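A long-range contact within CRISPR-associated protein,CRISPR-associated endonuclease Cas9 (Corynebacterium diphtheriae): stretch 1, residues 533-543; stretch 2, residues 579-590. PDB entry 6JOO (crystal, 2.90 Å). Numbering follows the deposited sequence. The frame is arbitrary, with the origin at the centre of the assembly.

Stretch 1 533-543: VRVYRGSLTAE
Stretch 2 (579-590) FTSDYVAETLAV

Long-range contacts often combine one charge pair with a small set of apolar contacts, and this pair of stretches is a compact example, burying 383 Å² in total. The single cross-stretch hydrogen bond belongs to a salt bridge: Arg-534 NE donates to Asp-582 OD2 at 3.4 Å, weak in length though nearly straight (161°), with the carboxylate oxygen near the guanidinium plane. Arg-534 reaches it with chi1 and chi2 both m and chi3 t; Asp-582 is t. Arg-534 NH1 also makes a weak bond to Val-533 O (3.5 Å).

The backbone is arranged as follows. Stretch 1 runs as an extended strand through 533-536 (phi/psi near -130/145), turns at Arg-537 (-68/151), the N-cap residue, and enters a short helix from Gly-538. Stretch 2 leads through Thr-580 (-115/102) and Ser-581 (-72/151) into a helix from Asp-582. Ser-581, rotamer p, caps it: its OG accepts from Val-584 N at 3.0 Å. Strand and second helix point the same way (0°), their axes 10.9 Å apart at closest, whereas the two helices cross at 96° with axes approaching to 8.1 Å.

Alternation along the strand directs Arg-534 and Tyr-536 toward the partner. Tyr-536 (chi1 m, chi2 -79°) lays its ring beside the start of the helix, CE1 lying 3.3 Å from Ala-585 CB and CE2 3.5 Å from Thr-580 OG1. At the helix crossing, the backbones come close where Leu-540 meets Ala-589: Leu-540 CA lies 4.3 Å from Ala-589 CA, and Leu-540 CB meets Ala-589 CB at 3.5 Å. Leu-540 leaves its backbone sideways, but its end comes nearer, with chi1 between wells at 130° and chi2 p, placing CD1 3.6 Å from Leu-588 CB. Glu-543 CB also comes 3.6 Å from Leu-588 O.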

# COMPACT_ATOMS: atom_id res chain seq x y z
N VAL A 533 -15.84 9.18 -28.23
CA VAL A 533 -14.85 8.41 -27.49
C VAL A 533 -15.01 6.95 -27.86
O VAL A 533 -16.13 6.42 -27.87
CB VAL A 533 -14.99 8.61 -25.97
CG1 VAL A 533 -13.78 8.05 -25.25
CG2 VAL A 533 -15.19 10.08 -25.63
N ARG A 534 -13.89 6.28 -28.17
CA ARG A 534 -13.92 4.90 -28.62
C ARG A 534 -12.76 4.13 -28.00
O ARG A 534 -11.68 4.67 -27.77
CB ARG A 534 -13.85 4.80 -30.15
CG ARG A 534 -15.13 5.16 -30.87
CD ARG A 534 -16.28 4.27 -30.42
NE ARG A 534 -17.38 4.27 -31.37
CZ ARG A 534 -18.40 5.13 -31.34
NH1 ARG A 534 -18.46 6.06 -30.40
NH2 ARG A 534 -19.36 5.06 -32.25
N VAL A 535 -13.01 2.85 -27.73
CA VAL A 535 -11.99 1.92 -27.27
C VAL A 535 -11.83 0.84 -28.34
O VAL A 535 -12.76 0.55 -29.09
CB VAL A 535 -12.33 1.28 -25.91
CG1 VAL A 535 -11.09 0.65 -25.28
CG2 VAL A 535 -12.92 2.31 -24.99
N TYR A 536 -10.64 0.24 -28.39
CA TYR A 536 -10.35 -0.82 -29.34
C TYR A 536 -9.45 -1.85 -28.69
O TYR A 536 -8.65 -1.54 -27.80
CB TYR A 536 -9.70 -0.25 -30.61
CG TYR A 536 -10.61 0.69 -31.36
CD1 TYR A 536 -11.63 0.21 -32.17
CD2 TYR A 536 -10.47 2.07 -31.24
CE1 TYR A 536 -12.47 1.07 -32.85
CE2 TYR A 536 -11.31 2.93 -31.92
CZ TYR A 536 -12.31 2.43 -32.72
OH TYR A 536 -13.15 3.29 -33.40
N ARG A 537 -9.60 -3.10 -29.13
CA ARG A 537 -8.80 -4.19 -28.59
C ARG A 537 -7.34 -4.04 -29.00
O ARG A 537 -7.02 -3.49 -30.06
CB ARG A 537 -9.34 -5.54 -29.07
N GLY A 538 -6.44 -4.55 -28.15
CA GLY A 538 -5.02 -4.38 -28.40
C GLY A 538 -4.55 -5.07 -29.66
O GLY A 538 -3.71 -4.54 -30.40
N SER A 539 -5.08 -6.27 -29.94
CA SER A 539 -4.71 -6.98 -31.15
C SER A 539 -5.15 -6.21 -32.40
O SER A 539 -4.37 -6.04 -33.34
CB SER A 539 -5.31 -8.39 -31.15
OG SER A 539 -6.72 -8.34 -31.15
N LEU A 540 -6.40 -5.75 -32.41
CA LEU A 540 -6.87 -4.91 -33.52
C LEU A 540 -6.06 -3.63 -33.61
O LEU A 540 -5.86 -3.08 -34.70
CB LEU A 540 -8.36 -4.62 -33.36
CG LEU A 540 -8.91 -3.18 -33.44
CD1 LEU A 540 -9.04 -2.69 -34.88
CD2 LEU A 540 -10.26 -3.11 -32.73
N THR A 541 -5.58 -3.13 -32.46
CA THR A 541 -4.86 -1.87 -32.44
C THR A 541 -3.58 -1.94 -33.26
O THR A 541 -3.28 -1.04 -34.05
CB THR A 541 -4.56 -1.48 -30.99
OG1 THR A 541 -5.78 -1.41 -30.24
CG2 THR A 541 -3.86 -0.14 -30.93
N ALA A 542 -2.81 -3.02 -33.10
CA ALA A 542 -1.46 -3.08 -33.64
C ALA A 542 -1.44 -3.11 -35.17
O ALA A 542 -0.50 -2.58 -35.78
CB ALA A 542 -0.71 -4.29 -33.08
N GLU A 543 -2.44 -3.71 -35.80
CA GLU A 543 -2.46 -3.86 -37.25
C GLU A 543 -2.39 -2.52 -37.98
O GLU A 543 -1.36 -2.18 -38.56
CB GLU A 543 -3.71 -4.62 -37.68
N PHE A 579 -6.35 8.46 -35.13
CA PHE A 579 -6.89 8.50 -36.49
C PHE A 579 -7.33 7.11 -36.94
O PHE A 579 -6.95 6.63 -38.01
CB PHE A 579 -5.86 9.06 -37.47
CG PHE A 579 -5.38 10.44 -37.12
CD1 PHE A 579 -6.29 11.43 -36.77
CD2 PHE A 579 -4.03 10.75 -37.13
CE1 PHE A 579 -5.86 12.70 -36.44
CE2 PHE A 579 -3.60 12.02 -36.81
CZ PHE A 579 -4.51 13.00 -36.46
N THR A 580 -8.14 6.44 -36.13
CA THR A 580 -8.69 5.13 -36.47
C THR A 580 -10.20 5.27 -36.61
O THR A 580 -10.93 5.35 -35.62
CB THR A 580 -8.33 4.08 -35.41
OG1 THR A 580 -9.00 4.39 -34.18
CG2 THR A 580 -6.83 4.05 -35.17
N SER A 581 -10.67 5.33 -37.86
CA SER A 581 -12.11 5.39 -38.11
C SER A 581 -12.75 4.04 -37.79
O SER A 581 -12.11 2.98 -37.89
CB SER A 581 -12.39 5.78 -39.56
OG SER A 581 -12.39 4.65 -40.42
N ASP A 582 -14.02 4.08 -37.38
CA ASP A 582 -14.70 2.87 -36.95
C ASP A 582 -14.89 1.90 -38.11
O ASP A 582 -14.92 0.68 -37.90
CB ASP A 582 -16.04 3.21 -36.31
CG ASP A 582 -16.51 2.16 -35.30
OD1 ASP A 582 -16.31 0.95 -35.55
OD2 ASP A 582 -17.07 2.54 -34.25
N TYR A 583 -15.03 2.41 -39.34
CA TYR A 583 -15.10 1.52 -40.49
C TYR A 583 -13.73 0.93 -40.80
O TYR A 583 -13.63 -0.21 -41.25
CB TYR A 583 -15.68 2.27 -41.70
CG TYR A 583 -17.13 2.64 -41.52
CD1 TYR A 583 -18.15 1.74 -41.82
CD2 TYR A 583 -17.49 3.89 -41.03
CE1 TYR A 583 -19.48 2.07 -41.64
CE2 TYR A 583 -18.82 4.23 -40.85
CZ TYR A 583 -19.81 3.32 -41.16
OH TYR A 583 -21.13 3.65 -40.98
N VAL A 584 -12.67 1.70 -40.54
CA VAL A 584 -11.32 1.14 -40.57
C VAL A 584 -11.14 0.15 -39.43
O VAL A 584 -10.38 -0.83 -39.55
CB VAL A 584 -10.28 2.28 -40.53
CG1 VAL A 584 -8.96 1.82 -39.91
CG2 VAL A 584 -10.04 2.82 -41.94
N ALA A 585 -11.85 0.35 -38.32
CA ALA A 585 -11.69 -0.52 -37.16
C ALA A 585 -12.10 -1.96 -37.47
O ALA A 585 -11.52 -2.90 -36.94
CB ALA A 585 -12.51 0.01 -35.99
N GLU A 586 -13.11 -2.13 -38.33
CA GLU A 586 -13.52 -3.48 -38.69
C GLU A 586 -12.44 -4.19 -39.51
O GLU A 586 -12.03 -5.31 -39.17
CB GLU A 586 -14.84 -3.44 -39.47
N THR A 587 -11.96 -3.54 -40.57
CA THR A 587 -10.99 -4.19 -41.46
C THR A 587 -9.64 -4.40 -40.78
O THR A 587 -8.94 -5.37 -41.10
CB THR A 587 -10.81 -3.37 -42.74
OG1 THR A 587 -9.45 -3.45 -43.18
CG2 THR A 587 -11.18 -1.91 -42.50
N LEU A 588 -9.25 -3.51 -39.86
CA LEU A 588 -7.97 -3.67 -39.18
C LEU A 588 -7.94 -4.97 -38.38
O LEU A 588 -6.99 -5.76 -38.51
CB LEU A 588 -7.72 -2.47 -38.26
N ALA A 589 -8.96 -5.21 -37.57
CA ALA A 589 -9.06 -6.49 -36.87
C ALA A 589 -9.31 -7.62 -37.85
O ALA A 589 -8.86 -8.75 -37.63
CB ALA A 589 -10.16 -6.44 -35.81
N VAL A 590 -10.03 -7.34 -38.94
CA VAL A 590 -10.31 -8.37 -39.94
C VAL A 590 -9.02 -8.84 -40.60
O VAL A 590 -8.83 -10.04 -40.83
CB VAL A 590 -11.33 -7.84 -40.97
CG1 VAL A 590 -11.10 -8.45 -42.34
CG2 VAL A 590 -12.76 -8.13 -40.50